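Long-range contact in nickel-dependent hydrogenase large subunit (PDB 3MYR), which catalyses the reversible oxidation of molecular hydrogen at a nickel-iron centre as the large subunit of a heterodimeric hydrogenase: residues V73-R81 and W473-G481. Sequence-based numbering, arbitrary orientation.
Sequences VRAVEDALR and WPSRAQGVG
With CG anti to the backbone N (chi1 -172°), Asp78 lays its carboxylate against the strand backbone, while the chi1 of Trp473 (-54°) puts CG beside its own backbone N and carries the indole toward Leu80. OD2 of Asp78 accepts a hydrogen bond from Val480 N at 2.9 Å on its anti side, the donor tilted 33° out of the carboxylate plane. Losing the carboxylate to an alanine here is likely to leave the Val480 N-H without its acceptor across the contact. Leu80 CD2 sits over one face of the indole, 3.6 Å from the centroid of the five-membered ring, a CH-pi contact; Trp473 NE1 donates a hydrogen bond to Leu467 O. Leu80 CD1 meets Ala477 CB at 4.0 Å. Glycines let helix 67-80 lie directly on strand 476-485: Ala75 CA approaches Gly481 N to 3.3 Å, and a side chain on Gly479 or Gly481 would run into the helix backbone. Ala79 CA makes a CH...O contact of 3.4 Å with Gln478 O, and a water bridges Ala79 O and Gln478 N. With one direct hydrogen bond, close apolar and backbone fit does most to join the helix to this outer strand of the three-stranded antiparallel sheet.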
loop_
_atom_site.group_PDB
_atom_site.type_symbol
_atom_site.label_atom_id
_atom_site.label_comp_id
_atom_site.label_asym_id
_atom_site.label_seq_id
_atom_site.Cartn_x
_atom_site.Cartn_y
_atom_site.Cartn_z
ATOM N N VAL B 73 10.321 12.652 4.568
ATOM C CA VAL B 73 11.413 13.619 4.195
ATOM C C VAL B 73 10.791 15.018 4.355
ATOM O O VAL B 73 11.492 15.972 4.712
ATOM C CB VAL B 73 11.959 13.419 2.735
ATOM C CG1 VAL B 73 12.733 12.065 2.607
ATOM C CG2 VAL B 73 10.814 13.442 1.741
ATOM N N ARG B 74 9.500 15.168 4.078
ATOM C CA ARG B 74 8.833 16.479 4.312
ATOM C C ARG B 74 8.833 16.865 5.813
ATOM O O ARG B 74 8.916 18.058 6.140
ATOM C CB ARG B 74 7.377 16.465 3.854
ATOM C CG ARG B 74 7.210 16.617 2.345
ATOM C CD ARG B 74 5.744 16.539 1.920
ATOM N NE ARG B 74 5.584 16.695 0.460
ATOM C CZ ARG B 74 4.422 16.594 -0.182
ATOM N NH1 ARG B 74 3.327 16.318 0.499
ATOM N NH2 ARG B 74 4.354 16.719 -1.517
ATOM N N ALA B 75 8.740 15.860 6.708
ATOM C CA ALA B 75 8.726 16.145 8.153
ATOM C C ALA B 75 10.078 16.678 8.546
ATOM O O ALA B 75 10.174 17.682 9.306
ATOM C CB ALA B 75 8.407 14.825 8.993
ATOM N N VAL B 76 11.127 15.997 8.070
ATOM C CA VAL B 76 12.497 16.460 8.298
ATOM C C VAL B 76 12.800 17.859 7.680
ATOM O O VAL B 76 13.361 18.738 8.360
ATOM C CB VAL B 76 13.586 15.442 7.899
ATOM C CG1 VAL B 76 14.980 16.002 8.348
ATOM C CG2 VAL B 76 13.315 14.047 8.599
ATOM N N GLU B 77 12.380 18.054 6.428
ATOM C CA GLU B 77 12.494 19.333 5.772
ATOM C C GLU B 77 11.708 20.418 6.554
ATOM O O GLU B 77 12.207 21.531 6.729
ATOM C CB GLU B 77 11.965 19.202 4.344
ATOM C CG GLU B 77 12.963 18.395 3.425
ATOM C CD GLU B 77 12.294 17.639 2.287
ATOM O OE1 GLU B 77 11.076 17.898 1.990
ATOM O OE2 GLU B 77 13.033 16.821 1.660
ATOM N N ASP B 78 10.548 20.063 7.106
ATOM C CA ASP B 78 9.785 21.031 7.905
ATOM C C ASP B 78 10.557 21.372 9.181
ATOM O O ASP B 78 10.655 22.554 9.532
ATOM C CB ASP B 78 8.370 20.486 8.239
ATOM C CG ASP B 78 7.486 21.533 8.895
ATOM O OD1 ASP B 78 7.180 22.508 8.203
ATOM O OD2 ASP B 78 7.115 21.440 10.103
ATOM N N ALA B 79 11.075 20.360 9.884
ATOM C CA ALA B 79 11.759 20.585 11.160
ATOM C C ALA B 79 12.977 21.499 11.004
ATOM O O ALA B 79 13.288 22.343 11.895
ATOM C CB ALA B 79 12.191 19.223 11.757
ATOM N N LEU B 80 13.634 21.354 9.861
ATOM C CA LEU B 80 14.969 21.891 9.608
ATOM C C LEU B 80 14.900 23.107 8.697
ATOM O O LEU B 80 15.915 23.833 8.523
ATOM C CB LEU B 80 15.773 20.828 8.914
ATOM C CG LEU B 80 16.639 19.951 9.809
ATOM C CD1 LEU B 80 16.575 20.056 11.368
ATOM C CD2 LEU B 80 17.160 18.669 9.257
ATOM N N ARG B 81 13.707 23.340 8.147
ATOM C CA ARG B 81 13.410 24.419 7.136
ATOM C C ARG B 81 14.263 24.282 5.920
ATOM O O ARG B 81 14.950 25.213 5.526
ATOM C CB ARG B 81 13.569 25.857 7.709
ATOM C CG ARG B 81 13.292 25.847 9.199
ATOM C CD ARG B 81 12.003 26.456 9.612
ATOM N NE ARG B 81 12.334 27.659 10.399
ATOM C CZ ARG B 81 12.419 28.922 9.925
ATOM N NH1 ARG B 81 12.725 29.934 10.764
ATOM N NH2 ARG B 81 12.181 29.203 8.631
ATOM N N TRP B 473 22.469 21.225 12.038
ATOM C CA TRP B 473 21.090 21.353 12.575
ATOM C C TRP B 473 21.084 22.030 13.990
ATOM O O TRP B 473 22.052 21.885 14.723
ATOM C CB TRP B 473 20.495 19.970 12.737
ATOM C CG TRP B 473 20.519 19.117 11.521
ATOM C CD1 TRP B 473 20.760 19.496 10.210
ATOM C CD2 TRP B 473 20.251 17.729 11.498
ATOM N NE1 TRP B 473 20.721 18.398 9.396
ATOM C CE2 TRP B 473 20.407 17.295 10.157
ATOM C CE3 TRP B 473 19.949 16.778 12.509
ATOM C CZ2 TRP B 473 20.235 15.913 9.768
ATOM C CZ3 TRP B 473 19.726 15.426 12.133
ATOM C CH2 TRP B 473 19.921 15.003 10.772
ATOM N N PRO B 474 19.987 22.706 14.373
ATOM C CA PRO B 474 19.818 23.139 15.784
ATOM C C PRO B 474 19.747 21.885 16.669
ATOM O O PRO B 474 19.367 20.817 16.185
ATOM C CB PRO B 474 18.446 23.829 15.796
ATOM C CG PRO B 474 17.954 23.822 14.330
ATOM C CD PRO B 474 18.718 22.727 13.637
ATOM N N SER B 475 20.101 21.998 17.950
ATOM C CA SER B 475 20.188 20.809 18.749
ATOM C C SER B 475 18.775 20.378 19.171
ATOM O O SER B 475 18.553 19.225 19.581
ATOM C CB SER B 475 21.118 21.059 19.919
ATOM O OG SER B 475 20.509 22.021 20.715
ATOM N N ARG B 476 17.800 21.256 18.952
ATOM C CA ARG B 476 16.374 20.879 19.138
ATOM C C ARG B 476 15.587 21.347 17.921
ATOM O O ARG B 476 15.721 22.505 17.537
ATOM C CB ARG B 476 15.780 21.601 20.359
ATOM C CG ARG B 476 16.480 21.288 21.665
ATOM C CD ARG B 476 16.034 19.932 22.183
ATOM N NE ARG B 476 16.665 19.557 23.457
ATOM C CZ ARG B 476 17.836 18.924 23.565
ATOM N NH1 ARG B 476 18.554 18.611 22.496
ATOM N NH2 ARG B 476 18.294 18.597 24.753
ATOM N N ALA B 477 14.835 20.467 17.276
ATOM C CA ALA B 477 13.951 20.895 16.196
ATOM C C ALA B 477 12.747 19.955 16.162
ATOM O O ALA B 477 12.829 18.813 16.631
ATOM C CB ALA B 477 14.711 20.915 14.826
ATOM N N GLN B 478 11.632 20.434 15.632
ATOM C CA GLN B 478 10.479 19.581 15.407
ATOM C C GLN B 478 9.703 20.077 14.232
ATOM O O GLN B 478 9.807 21.256 13.885
ATOM C CB GLN B 478 9.575 19.545 16.626
ATOM C CG GLN B 478 8.949 20.863 17.078
ATOM C CD GLN B 478 8.320 20.656 18.442
ATOM O OE1 GLN B 478 8.991 20.244 19.375
ATOM N NE2 GLN B 478 7.036 20.856 18.537
ATOM N N GLY B 479 9.059 19.155 13.532
ATOM C CA GLY B 479 8.361 19.484 12.285
ATOM C C GLY B 479 7.295 18.458 11.919
ATOM O O GLY B 479 7.219 17.353 12.509
ATOM N N VAL B 480 6.424 18.799 10.985
ATOM C CA VAL B 480 5.407 17.831 10.538
ATOM C C VAL B 480 5.459 17.734 9.033
ATOM O O VAL B 480 5.628 18.755 8.331
ATOM C CB VAL B 480 4.017 18.241 11.065
ATOM C CG1 VAL B 480 3.723 19.717 10.736
ATOM C CG2 VAL B 480 2.922 17.306 10.563
ATOM N N GLY B 481 5.440 16.503 8.539
ATOM C CA GLY B 481 5.396 16.233 7.090
ATOM C C GLY B 481 3.983 15.821 6.749
ATOM O O GLY B 481 3.448 14.898 7.365
HETATM O O HOH W 1 12.073 23.130 14.579
#